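Local coordinates for structural protein (unclassified Rudivirus, PDB 6WQ0) that self-assembles into the helical nucleocapsid of a rod-shaped archaeal virus, wrapping the DNA genome and holding it in A-form, at a contact of chain A with DNA and the interface of chains A and B. Numbering follows the deposited sequence. Chains: chain A/B, Structural protein.

Contact 1: a contact of chain A with DNA. Residues chain A 56, 70-71, 74, 77, 81. With nucleotides of chain D; nucleotides of chain C.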
ATOM      1  N   ASN A  56      -8.121 -43.900  71.481  1.00 20.52           N
ATOM      2  CA  ASN A  56      -7.353 -44.937  70.800  1.00 20.52           C
ATOM      3  C   ASN A  56      -6.076 -45.262  71.561  1.00 20.52           C
ATOM      4  O   ASN A  56      -5.783 -46.430  71.841  1.00 20.52           O
ATOM      5  CB  ASN A  56      -7.027 -44.495  69.376  1.00 20.52           C
ATOM      6  CG  ASN A  56      -8.113 -44.851  68.392  1.00 20.52           C
ATOM      7  OD1 ASN A  56      -8.762 -45.881  68.516  1.00 20.52           O
ATOM      8  ND2 ASN A  56      -8.308 -43.999  67.399  1.00 20.52           N
ATOM      9  N   GLY A  70      -3.865 -58.601  67.381  1.00 21.14           N
ATOM     10  CA  GLY A  70      -4.504 -58.866  66.116  1.00 21.14           C
ATOM     11  C   GLY A  70      -5.866 -58.227  65.971  1.00 21.14           C
ATOM     12  O   GLY A  70      -6.189 -57.243  66.636  1.00 21.14           O
ATOM     13  N   PRO A  71      -6.695 -58.781  65.082  1.00 21.17           N
ATOM     14  CA  PRO A  71      -8.054 -58.246  64.914  1.00 21.17           C
ATOM     15  C   PRO A  71      -8.894 -58.293  66.175  1.00 21.17           C
ATOM     16  O   PRO A  71      -9.834 -57.503  66.297  1.00 21.17           O
ATOM     17  CB  PRO A  71      -8.646 -59.138  63.818  1.00 21.17           C
ATOM     18  CG  PRO A  71      -7.478 -59.647  63.082  1.00 21.17           C
ATOM     19  CD  PRO A  71      -6.400 -59.834  64.098  1.00 21.17           C
ATOM     20  N   ALA A  74      -9.356 -54.930  67.641  1.00 21.43           N
ATOM     21  CA  ALA A  74     -10.331 -54.030  67.035  1.00 21.43           C
ATOM     22  C   ALA A  74     -11.655 -54.049  67.776  1.00 21.43           C
ATOM     23  O   ALA A  74     -12.232 -52.983  68.022  1.00 21.43           O
ATOM     24  CB  ALA A  74     -10.540 -54.394  65.567  1.00 21.43           C
ATOM     25  N   GLN A  77     -11.298 -51.804  70.651  1.00 20.86           N
ATOM     26  CA  GLN A  77     -11.160 -50.468  70.089  1.00 20.86           C
ATOM     27  C   GLN A  77     -12.513 -49.941  69.650  1.00 20.86           C
ATOM     28  O   GLN A  77     -12.938 -48.864  70.089  1.00 20.86           O
ATOM     29  CB  GLN A  77     -10.178 -50.479  68.921  1.00 20.86           C
ATOM     30  CG  GLN A  77      -8.722 -50.547  69.337  1.00 20.86           C
ATOM     31  CD  GLN A  77      -8.211 -49.249  69.918  1.00 20.86           C
ATOM     32  OE1 GLN A  77      -8.890 -48.231  69.884  1.00 20.86           O
ATOM     33  NE2 GLN A  77      -7.005 -49.279  70.450  1.00 20.86           N
ATOM     34  N   LEU A  81     -14.460 -46.652  71.108  1.00 19.45           N
ATOM     35  CA  LEU A  81     -14.892 -45.504  70.327  1.00 19.45           C
ATOM     36  C   LEU A  81     -16.391 -45.317  70.446  1.00 19.45           C
ATOM     37  O   LEU A  81     -16.858 -44.199  70.684  1.00 19.45           O
ATOM     38  CB  LEU A  81     -14.473 -45.669  68.870  1.00 19.45           C
ATOM     39  CG  LEU A  81     -12.972 -45.724  68.594  1.00 19.45           C
ATOM     40  CD1 LEU A  81     -12.726 -45.996  67.130  1.00 19.45           C
ATOM     41  CD2 LEU A  81     -12.301 -44.441  69.020  1.00 19.45           C
TER
ATOM     42  P    DA D 143     -19.569 -56.787  60.131  1.00 19.93           P
ATOM     43  OP1  DA D 143     -20.837 -57.445  60.477  1.00 19.93           O
ATOM     44  OP2  DA D 143     -19.419 -56.093  58.842  1.00 19.93           O
ATOM     45  O5'  DA D 143     -19.218 -55.736  61.276  1.00 19.93           O
ATOM     46  C5'  DA D 143     -19.904 -55.765  62.502  1.00 19.93           C
ATOM     47  C4'  DA D 143     -19.069 -55.135  63.595  1.00 19.93           C
ATOM     48  O4'  DA D 143     -17.684 -55.434  63.362  1.00 19.93           O
ATOM     49  C3'  DA D 143     -19.099 -53.626  63.653  1.00 19.93           C
ATOM     50  O3'  DA D 143     -20.237 -53.180  64.347  1.00 19.93           O
ATOM     51  C2'  DA D 143     -17.839 -53.350  64.443  1.00 19.93           C
ATOM     52  C1'  DA D 143     -16.889 -54.373  63.850  1.00 19.93           C
ATOM     53  N9   DA D 143     -16.085 -53.841  62.761  1.00 19.93           N
ATOM     54  C8   DA D 143     -16.356 -53.883  61.427  1.00 19.93           C
ATOM     55  N7   DA D 143     -15.445 -53.308  60.686  1.00 19.93           N
ATOM     56  C5   DA D 143     -14.513 -52.864  61.602  1.00 19.93           C
ATOM     57  C6   DA D 143     -13.301 -52.171  61.463  1.00 19.93           C
ATOM     58  N6   DA D 143     -12.796 -51.794  60.287  1.00 19.93           N
ATOM     59  N1   DA D 143     -12.618 -51.877  62.587  1.00 19.93           N
ATOM     60  C2   DA D 143     -13.123 -52.252  63.761  1.00 19.93           C
ATOM     61  N3   DA D 143     -14.247 -52.904  64.016  1.00 19.93           N
ATOM     62  C4   DA D 143     -14.898 -53.184  62.882  1.00 19.93           C
ATOM     63  P    DT D 144     -20.857 -51.738  64.026  1.00 18.65           P
ATOM     64  OP1  DT D 144     -22.080 -51.616  64.831  1.00 18.65           O
ATOM     65  OP2  DT D 144     -20.901 -51.575  62.565  1.00 18.65           O
ATOM     66  O5'  DT D 144     -19.763 -50.705  64.566  1.00 18.65           O
ATOM     67  C5'  DT D 144     -19.552 -50.546  65.958  1.00 18.65           C
ATOM     68  C4'  DT D 144     -18.304 -49.728  66.229  1.00 18.65           C
ATOM     69  O4'  DT D 144     -17.160 -50.308  65.563  1.00 18.65           O
ATOM     70  C3'  DT D 144     -18.303 -48.330  65.680  1.00 18.65           C
ATOM     71  O3'  DT D 144     -19.133 -47.484  66.429  1.00 18.65           O
ATOM     72  C2'  DT D 144     -16.835 -47.988  65.861  1.00 18.65           C
ATOM     73  C1'  DT D 144     -16.182 -49.286  65.394  1.00 18.65           C
ATOM     74  N1   DT D 144     -15.756 -49.217  63.976  1.00 18.65           N
ATOM     75  C2   DT D 144     -14.577 -48.591  63.671  1.00 18.65           C
ATOM     76  O2   DT D 144     -13.843 -48.104  64.506  1.00 18.65           O
ATOM     77  N3   DT D 144     -14.273 -48.557  62.349  1.00 18.65           N
ATOM     78  C4   DT D 144     -15.016 -49.065  61.318  1.00 18.65           C
ATOM     79  O4   DT D 144     -14.659 -48.981  60.158  1.00 18.65           O
ATOM     80  C5   DT D 144     -16.244 -49.703  61.698  1.00 18.65           C
ATOM     81  C7   DT D 144     -17.137 -50.290  60.651  1.00 18.65           C
ATOM     82  C6   DT D 144     -16.557 -49.742  62.994  1.00 18.65           C
TER
ATOM     83  P    DT C 159      -4.083 -46.152  63.946  1.00 18.41           P
ATOM     84  OP1  DT C 159      -3.083 -45.713  64.930  1.00 18.41           O
ATOM     85  OP2  DT C 159      -3.728 -47.149  62.924  1.00 18.41           O
ATOM     86  O5'  DT C 159      -5.375 -46.677  64.716  1.00 18.41           O
ATOM     87  C5'  DT C 159      -5.310 -46.989  66.090  1.00 18.41           C
ATOM     88  C4'  DT C 159      -6.259 -48.118  66.422  1.00 18.41           C
ATOM     89  O4'  DT C 159      -7.333 -48.129  65.471  1.00 18.41           O
ATOM     90  C3'  DT C 159      -5.643 -49.508  66.359  1.00 18.41           C
ATOM     91  O3'  DT C 159      -5.465 -50.012  67.674  1.00 18.41           O
ATOM     92  C2'  DT C 159      -6.651 -50.351  65.555  1.00 18.41           C
ATOM     93  C1'  DT C 159      -7.846 -49.429  65.397  1.00 18.41           C
ATOM     94  N1   DT C 159      -8.548 -49.590  64.088  1.00 18.41           N
ATOM     95  C2   DT C 159      -9.764 -50.224  64.046  1.00 18.41           C
ATOM     96  O2   DT C 159     -10.322 -50.665  65.031  1.00 18.41           O
ATOM     97  N3   DT C 159     -10.315 -50.317  62.806  1.00 18.41           N
ATOM     98  C4   DT C 159      -9.788 -49.855  61.627  1.00 18.41           C
ATOM     99  O4   DT C 159     -10.363 -49.996  60.558  1.00 18.41           O
ATOM    100  C5   DT C 159      -8.504 -49.207  61.737  1.00 18.41           C
ATOM    101  C7   DT C 159      -7.823 -48.665  60.520  1.00 18.41           C
ATOM    102  C6   DT C 159      -7.956 -49.106  62.947  1.00 18.41           C
ATOM    103  P    DA C 160      -4.366 -51.140  67.966  1.00 19.27           P
ATOM    104  OP1  DA C 160      -4.837 -51.926  69.114  1.00 19.27           O
ATOM    105  OP2  DA C 160      -3.079 -50.444  68.066  1.00 19.27           O
ATOM    106  O5'  DA C 160      -4.398 -52.049  66.652  1.00 19.27           O
ATOM    107  C5'  DA C 160      -3.458 -53.077  66.456  1.00 19.27           C
ATOM    108  C4'  DA C 160      -4.101 -54.262  65.763  1.00 19.27           C
ATOM    109  O4'  DA C 160      -5.406 -53.899  65.293  1.00 19.27           O
ATOM    110  C3'  DA C 160      -3.392 -54.735  64.519  1.00 19.27           C
ATOM    111  O3'  DA C 160      -2.355 -55.623  64.860  1.00 19.27           O
ATOM    112  C2'  DA C 160      -4.501 -55.451  63.747  1.00 19.27           C
ATOM    113  C1'  DA C 160      -5.779 -54.787  64.260  1.00 19.27           C
ATOM    114  N9   DA C 160      -6.505 -54.049  63.232  1.00 19.27           N
ATOM    115  C8   DA C 160      -6.298 -52.764  62.835  1.00 19.27           C
ATOM    116  N7   DA C 160      -7.108 -52.366  61.891  1.00 19.27           N
ATOM    117  C5   DA C 160      -7.901 -53.463  61.653  1.00 19.27           C
ATOM    118  C6   DA C 160      -8.966 -53.687  60.767  1.00 19.27           C
ATOM    119  N6   DA C 160      -9.425 -52.768  59.918  1.00 19.27           N
ATOM    120  N1   DA C 160      -9.545 -54.898  60.783  1.00 19.27           N
ATOM    121  C2   DA C 160      -9.083 -55.818  61.630  1.00 19.27           C
ATOM    122  N3   DA C 160      -8.101 -55.721  62.513  1.00 19.27           N
ATOM    123  C4   DA C 160      -7.548 -54.506  62.475  1.00 19.27           C
TER
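The best-held polar atom belongs to the DNA: N3 of DT159 (chain C) donates one hydrogen bond, 2.8 Å long, to N1 of DA143 (chain D), 169° at the hydrogen. Amino N6 of DA143 to carbonyl O4 of DT159 completes the pair. The protein binds across its minor-groove edge without a direct hydrogen bond from these residues, so this patch probably works by shape and desolvation, with charged residues elsewhere coordinating phosphates. A:Ala74 points its methyl at the middle of the pair, with CB 3.8 Å from O2 of DT159 and equally near C2 of DA143. On one flank the ring of A:Pro71 meets the adenine edge of DA160, CB lying 3.7 Å from N3. On the other, A:Leu81, its CG anti to the carbonyl carbon, lowers branch CD1 to 3.5 Å from O2 of DT144. A:Gln77 lies along the backbone instead. Its chain bends at chi2 (-73°), bringing amide NE2 to 3.3 Å from the bridging O3' of DT159, a contact and not a bond; that nitrogen makes a weak hydrogen bond to the backbone O of A:Asn56, 3.4 Å away, which may help to hold the amide. Contacts to base edges that ask for no particular donor or acceptor may suit a coat that binds DNA non-specifically. A:Pro71, A:Ala74, A:Gln77 and A:Leu81 lie along one side of helix 71-89, whose start is laid over the groove, while A:Asn56 comes in from helix 50-64.

Contact 2: the interface of chains A and B. Residues chain A 28, 32-33, 36-37; chain B 19-20, 22-23, 26, 29.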
ATOM      1  N   THR A  28     -17.535 -27.621  38.323  1.00 15.74           N
ATOM      2  CA  THR A  28     -17.842 -26.388  39.038  1.00 15.74           C
ATOM      3  C   THR A  28     -18.675 -26.657  40.283  1.00 15.74           C
ATOM      4  O   THR A  28     -18.423 -26.065  41.335  1.00 15.74           O
ATOM      5  CB  THR A  28     -18.559 -25.413  38.109  1.00 15.74           C
ATOM      6  OG1 THR A  28     -17.705 -25.093  37.004  1.00 15.74           O
ATOM      7  CG2 THR A  28     -18.918 -24.134  38.846  1.00 15.74           C
ATOM      8  N   THR A  32     -16.972 -25.792  43.804  1.00 15.09           N
ATOM      9  CA  THR A  32     -17.531 -24.701  44.590  1.00 15.09           C
ATOM     10  C   THR A  32     -17.991 -25.184  45.957  1.00 15.09           C
ATOM     11  O   THR A  32     -17.692 -24.556  46.978  1.00 15.09           O
ATOM     12  CB  THR A  32     -18.691 -24.058  43.828  1.00 15.09           C
ATOM     13  OG1 THR A  32     -18.271 -23.750  42.496  1.00 15.09           O
ATOM     14  CG2 THR A  32     -19.139 -22.785  44.507  1.00 15.09           C
ATOM     15  N   ILE A  33     -18.702 -26.312  46.002  1.00 14.19           N
ATOM     16  CA  ILE A  33     -19.229 -26.794  47.277  1.00 14.19           C
ATOM     17  C   ILE A  33     -18.094 -27.132  48.234  1.00 14.19           C
ATOM     18  O   ILE A  33     -18.091 -26.709  49.397  1.00 14.19           O
ATOM     19  CB  ILE A  33     -20.162 -27.998  47.056  1.00 14.19           C
ATOM     20  CG1 ILE A  33     -21.378 -27.589  46.230  1.00 14.19           C
ATOM     21  CG2 ILE A  33     -20.619 -28.572  48.380  1.00 14.19           C
ATOM     22  CD1 ILE A  33     -22.390 -28.684  46.072  1.00 14.19           C
ATOM     23  N   ASN A  36     -16.080 -24.102  49.406  1.00 15.16           N
ATOM     24  CA  ASN A  36     -16.822 -23.280  50.354  1.00 15.16           C
ATOM     25  C   ASN A  36     -16.903 -23.932  51.727  1.00 15.16           C
ATOM     26  O   ASN A  36     -16.829 -23.238  52.747  1.00 15.16           O
ATOM     27  CB  ASN A  36     -18.220 -22.994  49.810  1.00 15.16           C
ATOM     28  CG  ASN A  36     -18.319 -21.642  49.148  1.00 15.16           C
ATOM     29  OD1 ASN A  36     -18.164 -20.614  49.795  1.00 15.16           O
ATOM     30  ND2 ASN A  36     -18.565 -21.636  47.854  1.00 15.16           N
ATOM     31  N   VAL A  37     -17.053 -25.259  51.789  1.00 14.72           N
ATOM     32  CA  VAL A  37     -17.178 -25.923  53.086  1.00 14.72           C
ATOM     33  C   VAL A  37     -15.843 -26.361  53.675  1.00 14.72           C
ATOM     34  O   VAL A  37     -15.833 -26.965  54.754  1.00 14.72           O
ATOM     35  CB  VAL A  37     -18.106 -27.156  53.036  1.00 14.72           C
ATOM     36  CG1 VAL A  37     -19.486 -26.771  52.554  1.00 14.72           C
ATOM     37  CG2 VAL A  37     -17.509 -28.249  52.174  1.00 14.72           C
TER
ATOM     38  N   ALA B  19     -21.957 -21.474  54.126  1.00 13.89           N
ATOM     39  CA  ALA B  19     -21.114 -22.027  53.072  1.00 13.89           C
ATOM     40  C   ALA B  19     -21.952 -22.666  51.975  1.00 13.89           C
ATOM     41  O   ALA B  19     -21.750 -22.403  50.783  1.00 13.89           O
ATOM     42  CB  ALA B  19     -20.144 -23.042  53.668  1.00 13.89           C
ATOM     43  N   LYS B  20     -22.914 -23.507  52.362  1.00 13.47           N
ATOM     44  CA  LYS B  20     -23.759 -24.164  51.372  1.00 13.47           C
ATOM     45  C   LYS B  20     -24.643 -23.164  50.630  1.00 13.47           C
ATOM     46  O   LYS B  20     -24.915 -23.339  49.437  1.00 13.47           O
ATOM     47  CB  LYS B  20     -24.608 -25.240  52.044  1.00 13.47           C
ATOM     48  CG  LYS B  20     -23.812 -26.397  52.606  1.00 13.47           C
ATOM     49  CD  LYS B  20     -23.011 -27.121  51.532  1.00 13.47           C
ATOM     50  CE  LYS B  20     -23.783 -28.268  50.911  1.00 13.47           C
ATOM     51  NZ  LYS B  20     -24.129 -29.309  51.902  1.00 13.47           N
ATOM     52  N   THR B  22     -23.911 -19.890  50.037  1.00 14.54           N
ATOM     53  CA  THR B  22     -23.038 -19.191  49.103  1.00 14.54           C
ATOM     54  C   THR B  22     -22.711 -20.064  47.900  1.00 14.54           C
ATOM     55  O   THR B  22     -22.610 -19.565  46.774  1.00 14.54           O
ATOM     56  CB  THR B  22     -21.762 -18.762  49.821  1.00 14.54           C
ATOM     57  OG1 THR B  22     -22.108 -17.955  50.949  1.00 14.54           O
ATOM     58  CG2 THR B  22     -20.870 -17.956  48.903  1.00 14.54           C
ATOM     59  N   ALA B  23     -22.536 -21.369  48.115  1.00 14.63           N
ATOM     60  CA  ALA B  23     -22.248 -22.267  47.000  1.00 14.63           C
ATOM     61  C   ALA B  23     -23.443 -22.394  46.064  1.00 14.63           C
ATOM     62  O   ALA B  23     -23.289 -22.344  44.841  1.00 14.63           O
ATOM     63  CB  ALA B  23     -21.829 -23.637  47.526  1.00 14.63           C
ATOM     64  N   ASN B  26     -24.209 -19.800  43.174  1.00 15.96           N
ATOM     65  CA  ASN B  26     -23.483 -19.820  41.917  1.00 15.96           C
ATOM     66  C   ASN B  26     -24.441 -20.174  40.782  1.00 15.96           C
ATOM     67  O   ASN B  26     -25.352 -20.986  40.974  1.00 15.96           O
ATOM     68  CB  ASN B  26     -22.345 -20.839  41.997  1.00 15.96           C
ATOM     69  CG  ASN B  26     -21.207 -20.531  41.055  1.00 15.96           C
ATOM     70  OD1 ASN B  26     -21.212 -20.946  39.902  1.00 15.96           O
ATOM     71  ND2 ASN B  26     -20.211 -19.818  41.550  1.00 15.96           N
ATOM     72  N   VAL B  29     -23.969 -24.043  39.748  1.00 15.24           N
ATOM     73  CA  VAL B  29     -24.361 -25.000  40.783  1.00 15.24           C
ATOM     74  C   VAL B  29     -25.878 -25.144  40.828  1.00 15.24           C
ATOM     75  O   VAL B  29     -26.422 -26.251  40.708  1.00 15.24           O
ATOM     76  CB  VAL B  29     -23.794 -24.575  42.149  1.00 15.24           C
ATOM     77  CG1 VAL B  29     -24.222 -25.541  43.234  1.00 15.24           C
ATOM     78  CG2 VAL B  29     -22.289 -24.489  42.089  1.00 15.24           C
TER
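Apolar packing, much of it by small side chains, carries this patch, where helix 27-48 of chain A lies alongside and nearly antiparallel to helix 10-24 of chain B, with the start of B's helix 27-48 at one end. At its middle A:Thr32 turns its methyl CG2, anti to the backbone N, onto the backbone of B:Ala23, 4.0 Å from CA. The CB of the same threonine meets branch CG2 of B:Val29, the two side chains crossing obliquely. Further along the helix, A:Val37 touches with CG1, 3.7 Å from CD of B:Lys20. That lysine is bent at chi2, chi3 and chi4, so its methylene chain folds over A:Val37 and A:Ile33, and CE faces CG2 of the isoleucine. The methyl of B:Ala19 sits against the backbone O of A:Asn36, with CB 3.4 Å from it.

The hydrogen bonds found here lie within chain A; none crosses between these residues. A:Thr32 OG1 donates to the backbone O of A:Thr28 at 2.6 Å, approaching from above the carbonyl plane, a bond consistent with chi1 of -50°, where the methyl is turned toward chain B. Likewise A:Asn36 ND2 bonds to A:Thr32 O at 3.2 Å, 45° out of that carbonyl plane. This tilted bond helps orient the A:Asn36 amide, with ND2 against B:Ala23 and OD1 toward CG2 of B:Thr22.

Repeated by the two-fold, the patch joins two subunits through their N-terminal helices, probably forming a building unit of the nucleocapsid.

Contact 3: the interface of chains A and B. Residues chain A 5-8, 12; chain B 44, 48, 88-89.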
ATOM      1  N   ARG A   5     -41.745 -36.677  54.770  1.00 21.20           N
ATOM      2  CA  ARG A   5     -43.176 -36.661  55.035  1.00 21.20           C
ATOM      3  C   ARG A   5     -43.970 -37.600  54.143  1.00 21.20           C
ATOM      4  O   ARG A   5     -45.060 -38.031  54.531  1.00 21.20           O
ATOM      5  CB  ARG A   5     -43.704 -35.235  54.893  1.00 21.20           C
ATOM      6  CG  ARG A   5     -43.151 -34.305  55.943  1.00 21.20           C
ATOM      7  CD  ARG A   5     -43.754 -32.946  55.825  1.00 21.20           C
ATOM      8  NE  ARG A   5     -43.564 -32.152  57.026  1.00 21.20           N
ATOM      9  CZ  ARG A   5     -44.345 -31.140  57.372  1.00 21.20           C
ATOM     10  NH1 ARG A   5     -45.372 -30.808  56.606  1.00 21.20           N
ATOM     11  NH2 ARG A   5     -44.103 -30.465  58.483  1.00 21.20           N
ATOM     12  N   THR A   6     -43.462 -37.920  52.963  1.00 19.86           N
ATOM     13  CA  THR A   6     -44.096 -38.871  52.072  1.00 19.86           C
ATOM     14  C   THR A   6     -43.200 -40.088  51.875  1.00 19.86           C
ATOM     15  O   THR A   6     -41.973 -39.965  51.865  1.00 19.86           O
ATOM     16  CB  THR A   6     -44.398 -38.243  50.707  1.00 19.86           C
ATOM     17  OG1 THR A   6     -43.170 -37.934  50.044  1.00 19.86           O
ATOM     18  CG2 THR A   6     -45.207 -36.970  50.871  1.00 19.86           C
ATOM     19  N   PRO A   7     -43.776 -41.281  51.735  1.00 19.43           N
ATOM     20  CA  PRO A   7     -42.949 -42.475  51.515  1.00 19.43           C
ATOM     21  C   PRO A   7     -42.344 -42.489  50.120  1.00 19.43           C
ATOM     22  O   PRO A   7     -43.024 -42.222  49.130  1.00 19.43           O
ATOM     23  CB  PRO A   7     -43.933 -43.633  51.721  1.00 19.43           C
ATOM     24  CG  PRO A   7     -45.264 -43.045  51.545  1.00 19.43           C
ATOM     25  CD  PRO A   7     -45.187 -41.622  51.970  1.00 19.43           C
ATOM     26  N   ARG A   8     -41.056 -42.807  50.051  1.00 17.40           N
ATOM     27  CA  ARG A   8     -40.321 -42.887  48.798  1.00 17.40           C
ATOM     28  C   ARG A   8     -39.932 -44.334  48.535  1.00 17.40           C
ATOM     29  O   ARG A   8     -39.399 -45.008  49.422  1.00 17.40           O
ATOM     30  CB  ARG A   8     -39.075 -42.002  48.835  1.00 17.40           C
ATOM     31  CG  ARG A   8     -39.338 -40.562  49.234  1.00 17.40           C
ATOM     32  CD  ARG A   8     -39.847 -39.745  48.070  1.00 17.40           C
ATOM     33  NE  ARG A   8     -39.382 -38.365  48.129  1.00 17.40           N
ATOM     34  CZ  ARG A   8     -40.174 -37.318  48.307  1.00 17.40           C
ATOM     35  NH1 ARG A   8     -41.477 -37.488  48.434  1.00 17.40           N
ATOM     36  NH2 ARG A   8     -39.666 -36.103  48.350  1.00 17.40           N
ATOM     37  N   GLN A  12     -38.013 -43.830  43.281  1.00 16.60           N
ATOM     38  CA  GLN A  12     -37.863 -42.417  43.600  1.00 16.60           C
ATOM     39  C   GLN A  12     -36.541 -42.144  44.300  1.00 16.60           C
ATOM     40  O   GLN A  12     -35.861 -41.156  43.992  1.00 16.60           O
ATOM     41  CB  GLN A  12     -39.029 -41.955  44.469  1.00 16.60           C
ATOM     42  CG  GLN A  12     -40.383 -42.281  43.905  1.00 16.60           C
ATOM     43  CD  GLN A  12     -41.501 -42.004  44.881  1.00 16.60           C
ATOM     44  OE1 GLN A  12     -41.929 -42.885  45.617  1.00 16.60           O
ATOM     45  NE2 GLN A  12     -41.988 -40.776  44.886  1.00 16.60           N
TER
ATOM     46  N   ASN B  44     -42.771 -36.637  41.864  1.00 16.20           N
ATOM     47  CA  ASN B  44     -43.186 -36.648  43.263  1.00 16.20           C
ATOM     48  C   ASN B  44     -44.413 -35.775  43.482  1.00 16.20           C
ATOM     49  O   ASN B  44     -45.344 -36.164  44.201  1.00 16.20           O
ATOM     50  CB  ASN B  44     -42.035 -36.192  44.154  1.00 16.20           C
ATOM     51  CG  ASN B  44     -40.982 -37.255  44.326  1.00 16.20           C
ATOM     52  OD1 ASN B  44     -41.276 -38.442  44.292  1.00 16.20           O
ATOM     53  ND2 ASN B  44     -39.745 -36.835  44.520  1.00 16.20           N
ATOM     54  N   ASN B  48     -48.083 -37.232  44.786  1.00 18.31           N
ATOM     55  CA  ASN B  48     -48.586 -36.943  46.124  1.00 18.31           C
ATOM     56  C   ASN B  48     -49.697 -35.904  46.181  1.00 18.31           C
ATOM     57  O   ASN B  48     -50.611 -36.051  46.994  1.00 18.31           O
ATOM     58  CB  ASN B  48     -47.438 -36.495  47.029  1.00 18.31           C
ATOM     59  CG  ASN B  48     -46.430 -37.584  47.255  1.00 18.31           C
ATOM     60  OD1 ASN B  48     -46.674 -38.520  48.010  1.00 18.31           O
ATOM     61  ND2 ASN B  48     -45.292 -37.484  46.587  1.00 18.31           N
ATOM     62  N   ASN B  88     -51.094 -40.830  54.523  1.00 20.54           N
ATOM     63  CA  ASN B  88     -50.091 -41.050  53.494  1.00 20.54           C
ATOM     64  C   ASN B  88     -48.833 -41.676  54.080  1.00 20.54           C
ATOM     65  O   ASN B  88     -48.165 -42.464  53.405  1.00 20.54           O
ATOM     66  CB  ASN B  88     -49.773 -39.732  52.790  1.00 20.54           C
ATOM     67  CG  ASN B  88     -49.109 -39.931  51.451  1.00 20.54           C
ATOM     68  OD1 ASN B  88     -49.332 -40.929  50.778  1.00 20.54           O
ATOM     69  ND2 ASN B  88     -48.287 -38.975  51.053  1.00 20.54           N
ATOM     70  N   ARG B  89     -48.516 -41.374  55.338  1.00 20.48           N
ATOM     71  CA  ARG B  89     -47.232 -41.789  55.890  1.00 20.48           C
ATOM     72  C   ARG B  89     -47.283 -43.221  56.408  1.00 20.48           C
ATOM     73  O   ARG B  89     -46.466 -44.062  56.018  1.00 20.48           O
ATOM     74  CB  ARG B  89     -46.803 -40.825  56.998  1.00 20.48           C
ATOM     75  CG  ARG B  89     -45.483 -41.160  57.665  1.00 20.48           C
ATOM     76  CD  ARG B  89     -44.305 -40.821  56.784  1.00 20.48           C
ATOM     77  NE  ARG B  89     -43.855 -41.989  56.048  1.00 20.48           N
ATOM     78  CZ  ARG B  89     -42.727 -42.054  55.359  1.00 20.48           C
ATOM     79  NH1 ARG B  89     -41.925 -41.009  55.314  1.00 20.48           N
ATOM     80  NH2 ARG B  89     -42.400 -43.168  54.728  1.00 20.48           N
TER
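This is an arm-exchange part of a two-fold interface: the N-terminal segment of one rudivirus coat protein, of the Sulfolobus virus coat protein family, runs along its partner and its twin runs back, which probably couples the two subunits in the filament. A:Gln12, extended beyond CG, reaches amide NE2 to OD1 of B:Asn44, a modelled 2.5 Å hydrogen bond. The donor comes nearly along the C=O axis (164°), and OD1 lies close to the glutamine amide plane although the two amides are turned 54° apart. The other end of the B:Asn44 amide stacks on A:Arg8: ND2 lies 3.7 Å above the centre of the guanidinium, the planes 16° apart. Bends at chi2 and chi3 bring the arginine there. One turn on, B:Asn48 is held by its own helix, ND2 donating to B:Asn44 O at 2.7 Å, and meets A:Thr6 tip to tip, OD1 3.5 Å from CB. A:Pro7 fits between B:Asn88 and B:Arg89. Its CD packs 3.4 Å from backbone O of B:Asn88, while NH2 of B:Arg89 packs against its CA and CB. The peptide link from A:Thr6 C to A:Pro7 N lies over one face of the B:Arg89 guanidinium, toward its rim.

Contacts 2 and 3 belong to one two-fold interface, their C-alpha centres about 29 Å apart; contact 1 lies about 37 Å from contact 2 and 41 Å from contact 3. No residue is shared, but helices are: helix 27-48 serves contact 2 with its first half and, in chain B, contact 3 with its far end, while helix 10-24 enters both. Helix 71-89 joins DNA to subunit interface: its early turns form contact 1 in chain A, its C-terminal end receives the partner's arm in contact 3 in chain B, and symmetry combines both in each subunit. Subunit pairing may therefore help place each DNA-binding helix.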